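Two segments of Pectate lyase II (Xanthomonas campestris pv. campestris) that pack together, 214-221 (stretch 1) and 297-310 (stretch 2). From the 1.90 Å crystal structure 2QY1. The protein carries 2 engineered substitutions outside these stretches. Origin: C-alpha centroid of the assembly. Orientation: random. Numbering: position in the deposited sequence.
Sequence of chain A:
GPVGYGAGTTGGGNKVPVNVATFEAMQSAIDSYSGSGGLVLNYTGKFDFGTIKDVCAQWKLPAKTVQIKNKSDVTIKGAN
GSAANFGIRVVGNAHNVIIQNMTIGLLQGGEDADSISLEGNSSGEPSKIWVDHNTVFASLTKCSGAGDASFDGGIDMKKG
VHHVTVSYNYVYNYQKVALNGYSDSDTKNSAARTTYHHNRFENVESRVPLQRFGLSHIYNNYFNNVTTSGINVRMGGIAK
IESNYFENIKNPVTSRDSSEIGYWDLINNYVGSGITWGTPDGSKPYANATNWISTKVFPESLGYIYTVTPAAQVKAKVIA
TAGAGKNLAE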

# COMPACT_ATOMS: atom_id res chain seq x y z
N GLY A 214 -5.00 -15.15 -1.51
CA GLY A 214 -4.14 -14.99 -0.33
C GLY A 214 -4.86 -14.66 0.96
O GLY A 214 -6.09 -14.68 1.03
N LEU A 215 -4.07 -14.35 1.99
CA LEU A 215 -4.60 -13.98 3.29
C LEU A 215 -4.09 -12.61 3.69
O LEU A 215 -2.93 -12.27 3.42
CB LEU A 215 -4.21 -15.01 4.36
CG LEU A 215 -4.56 -16.48 4.12
CD1 LEU A 215 -3.89 -17.36 5.16
CD2 LEU A 215 -6.07 -16.70 4.11
N SER A 216 -4.95 -11.82 4.32
CA SER A 216 -4.55 -10.52 4.83
C SER A 216 -5.09 -10.27 6.23
O SER A 216 -6.08 -10.87 6.66
CB SER A 216 -5.00 -9.40 3.88
OG SER A 216 -6.39 -9.15 3.99
N HIS A 217 -4.40 -9.39 6.94
CA HIS A 217 -4.83 -8.92 8.24
C HIS A 217 -4.86 -7.40 8.17
O HIS A 217 -3.82 -6.76 8.04
CB HIS A 217 -3.89 -9.43 9.33
CG HIS A 217 -4.33 -9.11 10.72
ND1 HIS A 217 -3.45 -9.03 11.78
CD2 HIS A 217 -5.56 -8.85 11.24
CE1 HIS A 217 -4.11 -8.75 12.88
NE2 HIS A 217 -5.39 -8.63 12.59
N ILE A 218 -6.06 -6.84 8.22
CA ILE A 218 -6.28 -5.41 8.07
C ILE A 218 -6.83 -4.87 9.39
O ILE A 218 -8.01 -5.06 9.69
CB ILE A 218 -7.25 -5.12 6.88
CG1 ILE A 218 -6.68 -5.68 5.57
CG2 ILE A 218 -7.56 -3.63 6.74
CD1 ILE A 218 -7.71 -5.93 4.47
N TYR A 219 -5.98 -4.23 10.18
CA TYR A 219 -6.37 -3.79 11.53
C TYR A 219 -5.88 -2.39 11.89
O TYR A 219 -4.83 -1.96 11.42
CB TYR A 219 -5.97 -4.82 12.60
CG TYR A 219 -4.51 -4.82 13.02
CD1 TYR A 219 -4.06 -4.03 14.09
CD2 TYR A 219 -3.58 -5.63 12.38
CE1 TYR A 219 -2.72 -4.03 14.48
CE2 TYR A 219 -2.24 -5.65 12.77
CZ TYR A 219 -1.82 -4.85 13.82
OH TYR A 219 -0.49 -4.87 14.19
N ASN A 220 -6.64 -1.69 12.73
CA ASN A 220 -6.27 -0.36 13.24
C ASN A 220 -6.02 0.70 12.16
O ASN A 220 -5.25 1.64 12.38
CB ASN A 220 -5.06 -0.44 14.19
CG ASN A 220 -5.39 -1.07 15.53
OD1 ASN A 220 -6.56 -1.21 15.91
ND2 ASN A 220 -4.36 -1.46 16.26
N ASN A 221 -6.66 0.53 11.01
CA ASN A 221 -6.61 1.53 9.94
C ASN A 221 -7.76 2.52 10.06
O ASN A 221 -8.85 2.16 10.52
CB ASN A 221 -6.63 0.88 8.56
CG ASN A 221 -5.51 -0.13 8.37
OD1 ASN A 221 -4.35 0.24 8.20
ND2 ASN A 221 -5.86 -1.41 8.40
N VAL A 297 -14.31 -17.61 8.72
CA VAL A 297 -13.32 -17.55 9.79
C VAL A 297 -11.92 -17.61 9.17
O VAL A 297 -11.68 -18.36 8.22
CB VAL A 297 -13.54 -18.67 10.85
CG1 VAL A 297 -13.35 -20.07 10.25
CG2 VAL A 297 -12.64 -18.47 12.06
N PHE A 298 -11.01 -16.79 9.69
CA PHE A 298 -9.62 -16.80 9.24
C PHE A 298 -9.05 -18.21 9.43
O PHE A 298 -9.04 -18.73 10.54
CB PHE A 298 -8.80 -15.76 10.00
CG PHE A 298 -7.52 -15.38 9.32
CD1 PHE A 298 -7.52 -14.52 8.23
CD2 PHE A 298 -6.31 -15.88 9.79
CE1 PHE A 298 -6.33 -14.17 7.60
CE2 PHE A 298 -5.11 -15.53 9.16
CZ PHE A 298 -5.12 -14.67 8.07
N PRO A 299 -8.60 -18.84 8.33
CA PRO A 299 -8.38 -20.29 8.27
C PRO A 299 -7.17 -20.83 9.04
O PRO A 299 -7.08 -22.04 9.27
CB PRO A 299 -8.21 -20.56 6.77
CG PRO A 299 -7.63 -19.29 6.24
CD PRO A 299 -8.25 -18.18 7.05
N GLU A 300 -6.25 -19.95 9.43
CA GLU A 300 -5.04 -20.37 10.13
C GLU A 300 -4.53 -19.33 11.12
O GLU A 300 -4.99 -18.18 11.13
CB GLU A 300 -3.93 -20.71 9.12
CG GLU A 300 -3.44 -19.52 8.30
CD GLU A 300 -2.39 -19.91 7.28
OE1 GLU A 300 -1.41 -19.15 7.11
OE2 GLU A 300 -2.53 -20.97 6.64
N SER A 301 -3.59 -19.74 11.96
CA SER A 301 -2.91 -18.83 12.87
C SER A 301 -2.15 -17.78 12.06
O SER A 301 -1.56 -18.10 11.03
CB SER A 301 -1.96 -19.60 13.79
OG SER A 301 -1.26 -18.71 14.65
N LEU A 302 -2.19 -16.54 12.53
CA LEU A 302 -1.42 -15.46 11.92
C LEU A 302 0.07 -15.73 12.06
O LEU A 302 0.86 -15.41 11.16
CB LEU A 302 -1.78 -14.11 12.55
CG LEU A 302 -3.14 -13.52 12.17
CD1 LEU A 302 -3.57 -12.48 13.19
CD2 LEU A 302 -3.12 -12.92 10.77
N GLY A 303 0.45 -16.35 13.18
CA GLY A 303 1.83 -16.73 13.43
C GLY A 303 2.69 -15.58 13.90
O GLY A 303 3.92 -15.66 13.86
N TYR A 304 2.04 -14.50 14.35
CA TYR A 304 2.74 -13.35 14.92
C TYR A 304 1.95 -12.68 16.04
O TYR A 304 0.73 -12.85 16.17
CB TYR A 304 3.12 -12.33 13.84
CG TYR A 304 1.98 -11.75 13.04
CD1 TYR A 304 1.76 -12.15 11.72
CD2 TYR A 304 1.13 -10.79 13.59
CE1 TYR A 304 0.72 -11.61 10.97
CE2 TYR A 304 0.08 -10.24 12.85
CZ TYR A 304 -0.12 -10.66 11.54
OH TYR A 304 -1.14 -10.12 10.80
N ILE A 305 2.67 -11.90 16.85
CA ILE A 305 2.10 -11.16 17.97
C ILE A 305 1.85 -9.71 17.56
O ILE A 305 2.67 -9.10 16.88
CB ILE A 305 3.05 -11.20 19.20
CG1 ILE A 305 3.44 -12.65 19.56
CG2 ILE A 305 2.46 -10.44 20.39
CD1 ILE A 305 2.28 -13.56 19.98
N TYR A 306 0.70 -9.16 17.97
CA TYR A 306 0.36 -7.77 17.67
C TYR A 306 -0.46 -7.11 18.78
O TYR A 306 -1.25 -7.76 19.45
CB TYR A 306 -0.37 -7.67 16.32
CG TYR A 306 -1.72 -8.37 16.25
CD1 TYR A 306 -1.80 -9.76 16.10
CD2 TYR A 306 -2.90 -7.65 16.31
CE1 TYR A 306 -3.04 -10.40 16.03
CE2 TYR A 306 -4.14 -8.28 16.23
CZ TYR A 306 -4.20 -9.66 16.10
OH TYR A 306 -5.43 -10.28 16.02
N THR A 307 -0.25 -5.80 18.96
CA THR A 307 -0.98 -5.02 19.95
C THR A 307 -2.04 -4.17 19.26
O THR A 307 -1.73 -3.32 18.41
CB THR A 307 -0.04 -4.10 20.77
OG1 THR A 307 0.92 -4.91 21.47
CG2 THR A 307 -0.82 -3.28 21.79
N VAL A 308 -3.30 -4.40 19.62
CA VAL A 308 -4.41 -3.66 19.02
C VAL A 308 -4.69 -2.36 19.77
O VAL A 308 -4.81 -2.35 21.00
CB VAL A 308 -5.71 -4.50 18.92
CG1 VAL A 308 -5.57 -5.57 17.84
CG2 VAL A 308 -6.08 -5.13 20.26
N THR A 309 -4.75 -1.26 19.02
CA THR A 309 -5.26 0.01 19.52
C THR A 309 -6.77 -0.16 19.63
O THR A 309 -7.39 -0.65 18.68
CB THR A 309 -4.95 1.16 18.55
OG1 THR A 309 -3.54 1.21 18.29
CG2 THR A 309 -5.40 2.51 19.11
N PRO A 310 -7.37 0.20 20.79
CA PRO A 310 -8.83 0.18 20.88
C PRO A 310 -9.45 0.94 19.71
O PRO A 310 -9.04 2.06 19.42
CB PRO A 310 -9.11 0.89 22.20
CG PRO A 310 -7.90 0.59 23.03
CD PRO A 310 -6.75 0.61 22.06
O HOH W 1 0.28 -3.16 16.28

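A short β-strand packs its alternate side chains against an irregular segment, with touching residues at least 82 positions apart in sequence, in a mainly apolar and aromatic contact centred on one buried histidine. Within strand 215–219, Leu215, His217 and Tyr219 point toward the second stretch, whereas Ser216 and Ile218 point away, as the alternation of an extended chain requires. The contact between them buries 556 Å², both sides summed.

His217, a t rotamer, uses its ring in three ways. At the ring edge, His217 ND1 forms a hydrogen bond with Tyr304 OH (2.7 Å), with either group a possible donor; NE2 is satisfied elsewhere in the structure. Over one face lies the methyl group Leu302 CD1, 4.0 Å from the centroid of the His217 ring, a CH-π contact. The imidazole edge is also directed at the face of Tyr306, with His217 CE1 3.3 Å from Tyr306 CZ and the planes at 74°. A flat ring with polar atoms on its rim suits this site, since it can accept apolar neighbours and still pair its nitrogens.

Toward the start of the strand, the branched side chain of Leu215 packs against Phe298 and Pro299: Leu215 CB lies 3.8 Å from Phe298 CZ and Leu215 CD2 3.7 Å from Pro299 CG, with Leu215 CD1 also 3.6 Å from Glu300 OE1. The CA-to-CB bond of Phe298 points sideways, but its ring reaches across, bringing Phe298 CE1 to 3.4 Å from Ser216 O.

At the other end, Tyr219 meets Tyr306 obliquely, with Tyr219 CZ 3.9 Å from Tyr306 CD2. A water lies 2.8 Å from Tyr219 OH and donates to Thr307 O at 2.9 Å, so tyrosine serves both an apolar and a polar contact. Asn220, just beyond the strand with positive phi, turns its side chain toward the backbone of Thr309, although its amide orientation remains uncertain.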